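Phosphoglucomutase/phosphomannomutase family protein (Burkholderia thailandensis, PDB 3UW2) probably transfers a phosphoryl group within phosphorylated sugars, as an intramolecular phosphotransferase of the phosphohexose mutase family, whose members use magnesium. Local coordinates at residues A[390-395]-A[461-466]; A[304-309]-A[430-435]. One frame throughout, in Å; residues are numbered along the deposited sequence.

Contact 1: A[390-395]-A[461-466]; sequences NAVSTP and AALARI
In the C-terminal alpha/beta domain, Leu463 of helix 460-477 is laid over an edge strand of the five-stranded antiparallel sheet, reaching Val392, Ser393 and Thr394 in residues 390-395. The leucine carries the helix side of the contact. Its CG stands anti to the backbone N (chi1 -165°), which sends the isobutyl group out from the helix to lie across the strand. Both methyls reach the threonine, CD2 the more closely: CD2 of Leu463 is 3.8 Å from CG2 of Thr394. The same CD2 of Leu463 lies 3.9 Å from C of Ser393, while CD1 of Leu463 approaches CA of Ser393 at 4.1 Å. Nearer the helix backbone, CB of Leu463 meets CG2 of Val392 at 4.0 Å.

Strand 392-398 pairs with 451-457, the strand that leads directly into helix 460-477, so the helix folds back over the sheet it has just left. Val392 and Thr394 bond by backbone to Ala457 and Phe455, and Phe455 in turn touches Leu463. The beta-branched residues suit an extended strand and offer methyls to the helix, whereas the side chain of Ser393, between them, starts out away from it and adds mainly backbone.

Thr394 is divided by polarity. With chi1 at 65°, its CG2 faces the leucine and its OG1 bonds O of Pro395 at 3.1 Å, from above that carbonyl plane; the same OG1 also makes a weak bond with N of Phe455. Beyond the leucine, Ala462 packs on Ala457, and Ile466 on Phe455 and Tyr435, where small and apolar side chains fit the buried face of the helix.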
loop_
_atom_site.group_PDB
_atom_site.type_symbol
_atom_site.label_atom_id
_atom_site.label_comp_id
_atom_site.label_asym_id
_atom_site.label_seq_id
_atom_site.Cartn_x
_atom_site.Cartn_y
_atom_site.Cartn_z
ATOM N N ASN A 390 -15.652 -15.198 -6.187
ATOM C CA ASN A 390 -15.903 -13.944 -6.897
ATOM C C ASN A 390 -17.349 -13.548 -6.654
ATOM O O ASN A 390 -18.106 -14.359 -6.116
ATOM C CB ASN A 390 -15.660 -14.137 -8.423
ATOM C CG ASN A 390 -15.120 -12.866 -9.086
ATOM O OD1 ASN A 390 -14.927 -11.819 -8.430
ATOM N ND2 ASN A 390 -14.853 -12.948 -10.375
ATOM N N ALA A 391 -17.753 -12.333 -7.023
ATOM C CA ALA A 391 -19.156 -11.890 -6.778
ATOM C C ALA A 391 -19.430 -10.773 -7.734
ATOM O O ALA A 391 -18.559 -10.397 -8.414
ATOM C CB ALA A 391 -19.294 -11.416 -5.344
ATOM N N VAL A 392 -20.623 -10.213 -7.825
ATOM C CA VAL A 392 -20.740 -9.032 -8.696
ATOM C C VAL A 392 -20.491 -7.821 -7.815
ATOM O O VAL A 392 -20.793 -7.880 -6.614
ATOM C CB VAL A 392 -22.117 -8.936 -9.426
ATOM C CG1 VAL A 392 -22.467 -10.253 -10.105
ATOM C CG2 VAL A 392 -23.213 -8.576 -8.456
ATOM N N SER A 393 -19.966 -6.730 -8.374
ATOM C CA SER A 393 -19.850 -5.434 -7.628
ATOM C C SER A 393 -20.070 -4.163 -8.472
ATOM O O SER A 393 -20.042 -4.206 -9.709
ATOM C CB SER A 393 -18.504 -5.277 -6.906
ATOM O OG SER A 393 -17.495 -6.062 -7.499
ATOM N N THR A 394 -20.306 -3.050 -7.767
ATOM C CA THR A 394 -20.244 -1.678 -8.321
ATOM C C THR A 394 -18.859 -1.046 -8.178
ATOM O O THR A 394 -18.082 -1.430 -7.316
ATOM C CB THR A 394 -21.199 -0.723 -7.554
ATOM O OG1 THR A 394 -20.751 -0.584 -6.178
ATOM C CG2 THR A 394 -22.670 -1.185 -7.642
ATOM N N PRO A 395 -18.529 -0.039 -9.023
ATOM C CA PRO A 395 -17.315 0.763 -8.618
ATOM C C PRO A 395 -17.620 1.641 -7.388
ATOM O O PRO A 395 -18.811 1.742 -6.977
ATOM C CB PRO A 395 -17.021 1.635 -9.862
ATOM C CG PRO A 395 -18.235 1.529 -10.745
ATOM C CD PRO A 395 -18.968 0.251 -10.406
ATOM N N ALA A 461 -29.449 -8.932 -9.356
ATOM C CA ALA A 461 -30.667 -8.407 -8.738
ATOM C C ALA A 461 -30.431 -8.047 -7.275
ATOM O O ALA A 461 -30.948 -7.048 -6.774
ATOM C CB ALA A 461 -31.851 -9.350 -8.903
ATOM N N ALA A 462 -29.643 -8.869 -6.601
ATOM C CA ALA A 462 -29.232 -8.570 -5.228
ATOM C C ALA A 462 -28.365 -7.298 -5.106
ATOM O O ALA A 462 -28.527 -6.539 -4.145
ATOM C CB ALA A 462 -28.563 -9.787 -4.565
ATOM N N LEU A 463 -27.491 -7.039 -6.072
ATOM C CA LEU A 463 -26.760 -5.758 -6.101
ATOM C C LEU A 463 -27.741 -4.569 -6.173
ATOM O O LEU A 463 -27.589 -3.566 -5.463
ATOM C CB LEU A 463 -25.748 -5.703 -7.269
ATOM C CG LEU A 463 -24.642 -4.631 -7.284
ATOM C CD1 LEU A 463 -23.648 -4.843 -6.145
ATOM C CD2 LEU A 463 -23.919 -4.581 -8.630
ATOM N N ALA A 464 -28.770 -4.719 -6.989
ATOM C CA ALA A 464 -29.728 -3.650 -7.199
ATOM C C ALA A 464 -30.595 -3.387 -5.962
ATOM O O ALA A 464 -30.813 -2.232 -5.594
ATOM C CB ALA A 464 -30.575 -3.948 -8.405
ATOM N N ARG A 465 -31.058 -4.445 -5.302
ATOM C CA ARG A 465 -31.908 -4.289 -4.128
ATOM C C ARG A 465 -31.094 -3.609 -3.022
ATOM O O ARG A 465 -31.599 -2.744 -2.288
ATOM C CB ARG A 465 -32.504 -5.647 -3.708
ATOM C CG ARG A 465 -33.549 -5.590 -2.612
ATOM C CD ARG A 465 -33.613 -6.870 -1.785
ATOM N NE ARG A 465 -32.469 -7.036 -0.860
ATOM C CZ ARG A 465 -31.422 -7.859 -1.045
ATOM N NH1 ARG A 465 -31.356 -8.594 -2.146
ATOM N NH2 ARG A 465 -30.408 -7.944 -0.141
ATOM N N ILE A 466 -29.813 -3.935 -2.935
ATOM C CA ILE A 466 -28.986 -3.367 -1.864
ATOM C C ILE A 466 -28.818 -1.847 -2.005
ATOM O O ILE A 466 -29.061 -1.073 -1.050
ATOM C CB ILE A 466 -27.662 -4.130 -1.696
ATOM C CG1 ILE A 466 -27.982 -5.486 -1.091
ATOM C CG2 ILE A 466 -26.676 -3.400 -0.777
ATOM C CD1 ILE A 466 -26.774 -6.413 -1.012
#

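Contact 2: A[304-309]-A[430-435]; sequences YDVKCT and GLRVEY
Two peptide oxygens of residues 304-309, O of Val306 and O of Cys308, meet the guanidinium of Arg432 at its edge and in its plane, and this segment lays nothing over either face. The carboxylate of Glu434 is also at the edge, while Phe439 of the next strand is a cation-pi partner. NH1 of Arg432 does all the bonding across the contact: it reaches O of Cys308 at 3.0 Å, nearly straight (N-H...O 166°) and in that carbonyl's plane, and O of Val306 at 2.8 Å, more bent (141°) and from well above the carbonyl plane.

Val306 is the second residue of a type I turn from Asp305 to Cys308, closed by Cys308 N to Asp305 O at 3.1 Å; the chain leaves the turn extended at Cys308, and both oxygens end up before NH1. The side chain of Arg432 starts out trans to the main-chain nitrogen (chi1 171°) and stays extended through NE, bringing its CD within 3.7 Å of O of Val306. Arginine suits the place, being long enough to cross from strand 431-435 of the C-terminal domain to a loop of the third alpha/beta/alpha domain.

Glu434, two residues on along the same strand, receives NE of Arg432 on OE2 at 3.0 Å, a salt bridge in which the donor stands above the carboxylate plane. On the turn Lys307 makes a salt bridge with Glu396, and just past it Thr309 hydrogen-bonds Glu456, both on strands of the C-terminal sheet.

The buried cation therefore has a charge partner within its own domain, while neutral carbonyls fix its direction across the interface; the positive charge should strengthen both bonds.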
loop_
_atom_site.group_PDB
_atom_site.type_symbol
_atom_site.label_atom_id
_atom_site.label_comp_id
_atom_site.label_asym_id
_atom_site.label_seq_id
_atom_site.Cartn_x
_atom_site.Cartn_y
_atom_site.Cartn_z
ATOM N N TYR A 304 -8.003 -7.929 7.153
ATOM C CA TYR A 304 -8.267 -7.221 5.934
ATOM C C TYR A 304 -9.210 -6.052 6.268
ATOM O O TYR A 304 -9.712 -5.969 7.390
ATOM C CB TYR A 304 -8.915 -8.164 4.918
ATOM C CG TYR A 304 -10.145 -8.898 5.459
ATOM C CD1 TYR A 304 -11.449 -8.391 5.252
ATOM C CD2 TYR A 304 -10.008 -10.100 6.146
ATOM C CE1 TYR A 304 -12.566 -9.065 5.713
ATOM C CE2 TYR A 304 -11.122 -10.800 6.607
ATOM C CZ TYR A 304 -12.396 -10.281 6.382
ATOM O OH TYR A 304 -13.510 -10.982 6.831
ATOM N N ASP A 305 -9.500 -5.180 5.304
ATOM C CA ASP A 305 -10.228 -3.951 5.631
ATOM C C ASP A 305 -11.698 -4.070 5.203
ATOM O O ASP A 305 -12.085 -5.000 4.489
ATOM C CB ASP A 305 -9.474 -2.746 5.028
ATOM C CG ASP A 305 -9.621 -2.643 3.474
ATOM O OD1 ASP A 305 -9.358 -3.636 2.742
ATOM O OD2 ASP A 305 -10.026 -1.544 3.000
ATOM N N VAL A 306 -12.548 -3.166 5.681
ATOM C CA VAL A 306 -13.955 -3.171 5.350
ATOM C C VAL A 306 -14.370 -2.996 3.874
ATOM O O VAL A 306 -15.575 -3.050 3.553
ATOM C CB VAL A 306 -14.638 -2.050 6.108
ATOM C CG1 VAL A 306 -14.770 -2.429 7.610
ATOM C CG2 VAL A 306 -13.920 -0.726 5.810
ATOM N N LYS A 307 -13.447 -2.676 2.996
ATOM C CA LYS A 307 -13.767 -2.695 1.551
ATOM C C LYS A 307 -13.708 -4.086 0.877
ATOM O O LYS A 307 -13.995 -4.184 -0.305
ATOM C CB LYS A 307 -12.793 -1.794 0.786
ATOM C CG LYS A 307 -12.997 -0.303 1.085
ATOM C CD LYS A 307 -11.917 0.583 0.450
ATOM C CE LYS A 307 -12.273 2.056 0.702
ATOM N NZ LYS A 307 -11.432 3.006 -0.085
ATOM N N CYS A 308 -13.259 -5.139 1.595
ATOM C CA CYS A 308 -12.934 -6.427 0.976
ATOM C C CYS A 308 -14.199 -7.268 0.787
ATOM O O CYS A 308 -15.143 -7.073 1.502
ATOM C CB CYS A 308 -11.928 -7.198 1.806
ATOM S SG CYS A 308 -10.244 -6.543 1.593
ATOM N N THR A 309 -14.178 -8.209 -0.155
ATOM C CA THR A 309 -15.316 -9.136 -0.407
ATOM C C THR A 309 -15.899 -9.800 0.853
ATOM O O THR A 309 -15.166 -10.170 1.764
ATOM C CB THR A 309 -14.935 -10.259 -1.416
ATOM O OG1 THR A 309 -16.050 -11.121 -1.596
ATOM C CG2 THR A 309 -13.809 -11.074 -0.954
ATOM N N GLY A 430 -16.993 3.560 9.196
ATOM C CA GLY A 430 -18.236 3.855 8.419
ATOM C C GLY A 430 -19.347 2.867 8.736
ATOM O O GLY A 430 -19.437 2.354 9.844
ATOM N N LEU A 431 -20.241 2.619 7.785
ATOM C CA LEU A 431 -21.318 1.682 8.002
ATOM C C LEU A 431 -21.105 0.595 6.970
ATOM O O LEU A 431 -21.333 0.850 5.788
ATOM C CB LEU A 431 -22.702 2.349 7.758
ATOM C CG LEU A 431 -23.194 3.341 8.812
ATOM C CD1 LEU A 431 -24.652 3.729 8.635
ATOM C CD2 LEU A 431 -22.981 2.785 10.215
ATOM N N ARG A 432 -20.660 -0.599 7.396
ATOM C CA ARG A 432 -20.659 -1.743 6.510
ATOM C C ARG A 432 -21.931 -2.551 6.794
ATOM O O ARG A 432 -22.074 -3.170 7.861
ATOM C CB ARG A 432 -19.383 -2.590 6.702
ATOM C CG ARG A 432 -19.540 -3.889 5.908
ATOM C CD ARG A 432 -18.207 -4.535 5.672
ATOM N NE ARG A 432 -18.327 -5.897 5.184
ATOM C CZ ARG A 432 -17.602 -6.360 4.190
ATOM N NH1 ARG A 432 -16.705 -5.574 3.602
ATOM N NH2 ARG A 432 -17.738 -7.630 3.803
ATOM N N VAL A 433 -22.904 -2.493 5.891
ATOM C CA VAL A 433 -24.088 -3.233 6.081
ATOM C C VAL A 433 -24.029 -4.615 5.397
ATOM O O VAL A 433 -23.850 -4.717 4.180
ATOM C CB VAL A 433 -25.318 -2.416 5.598
ATOM C CG1 VAL A 433 -26.609 -3.183 5.857
ATOM C CG2 VAL A 433 -25.339 -1.054 6.321
ATOM N N GLU A 434 -24.224 -5.665 6.180
ATOM C CA GLU A 434 -24.056 -7.013 5.677
ATOM C C GLU A 434 -25.410 -7.681 5.482
ATOM O O GLU A 434 -26.220 -7.766 6.421
ATOM C CB GLU A 434 -23.233 -7.815 6.662
ATOM C CG GLU A 434 -21.977 -7.098 7.077
ATOM C CD GLU A 434 -20.749 -7.795 6.573
ATOM O OE1 GLU A 434 -20.864 -8.496 5.530
ATOM O OE2 GLU A 434 -19.672 -7.651 7.212
ATOM N N TYR A 435 -25.656 -8.164 4.262
ATOM C CA TYR A 435 -26.919 -8.860 3.955
ATOM C C TYR A 435 -26.626 -10.321 3.713
ATOM O O TYR A 435 -25.474 -10.691 3.512
ATOM C CB TYR A 435 -27.548 -8.290 2.701
ATOM C CG TYR A 435 -27.910 -6.805 2.738
ATOM C CD1 TYR A 435 -29.235 -6.406 2.855
ATOM C CD2 TYR A 435 -26.932 -5.800 2.605
ATOM C CE1 TYR A 435 -29.580 -5.053 2.838
ATOM C CE2 TYR A 435 -27.278 -4.441 2.612
ATOM C CZ TYR A 435 -28.605 -4.080 2.727
ATOM O OH TYR A 435 -28.975 -2.737 2.730
#

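Both contacts reach the same five-stranded sheet, one at its 392-398 edge and one at strand 431-435. Contact 1 covers that edge with helix 460-477; contact 2 joins its strand to the neighbouring domain. Their centres lie about 14 Å apart, and they touch through Tyr435, whose CE2 is 3.6 Å from CG2 of Ile466 and whose CD1 is 3.6 Å from NH2 of Arg465. Along the chain their segments alternate, so each spans part of the other's loop in sequence. Neither includes the zinc ligands Asp264, Asp266 and Asp268. Asp305, however, holds N of Met348 in a loop whose Gly-Glu-Met-Ser-Gly sequence probably binds sugar, as in relatives.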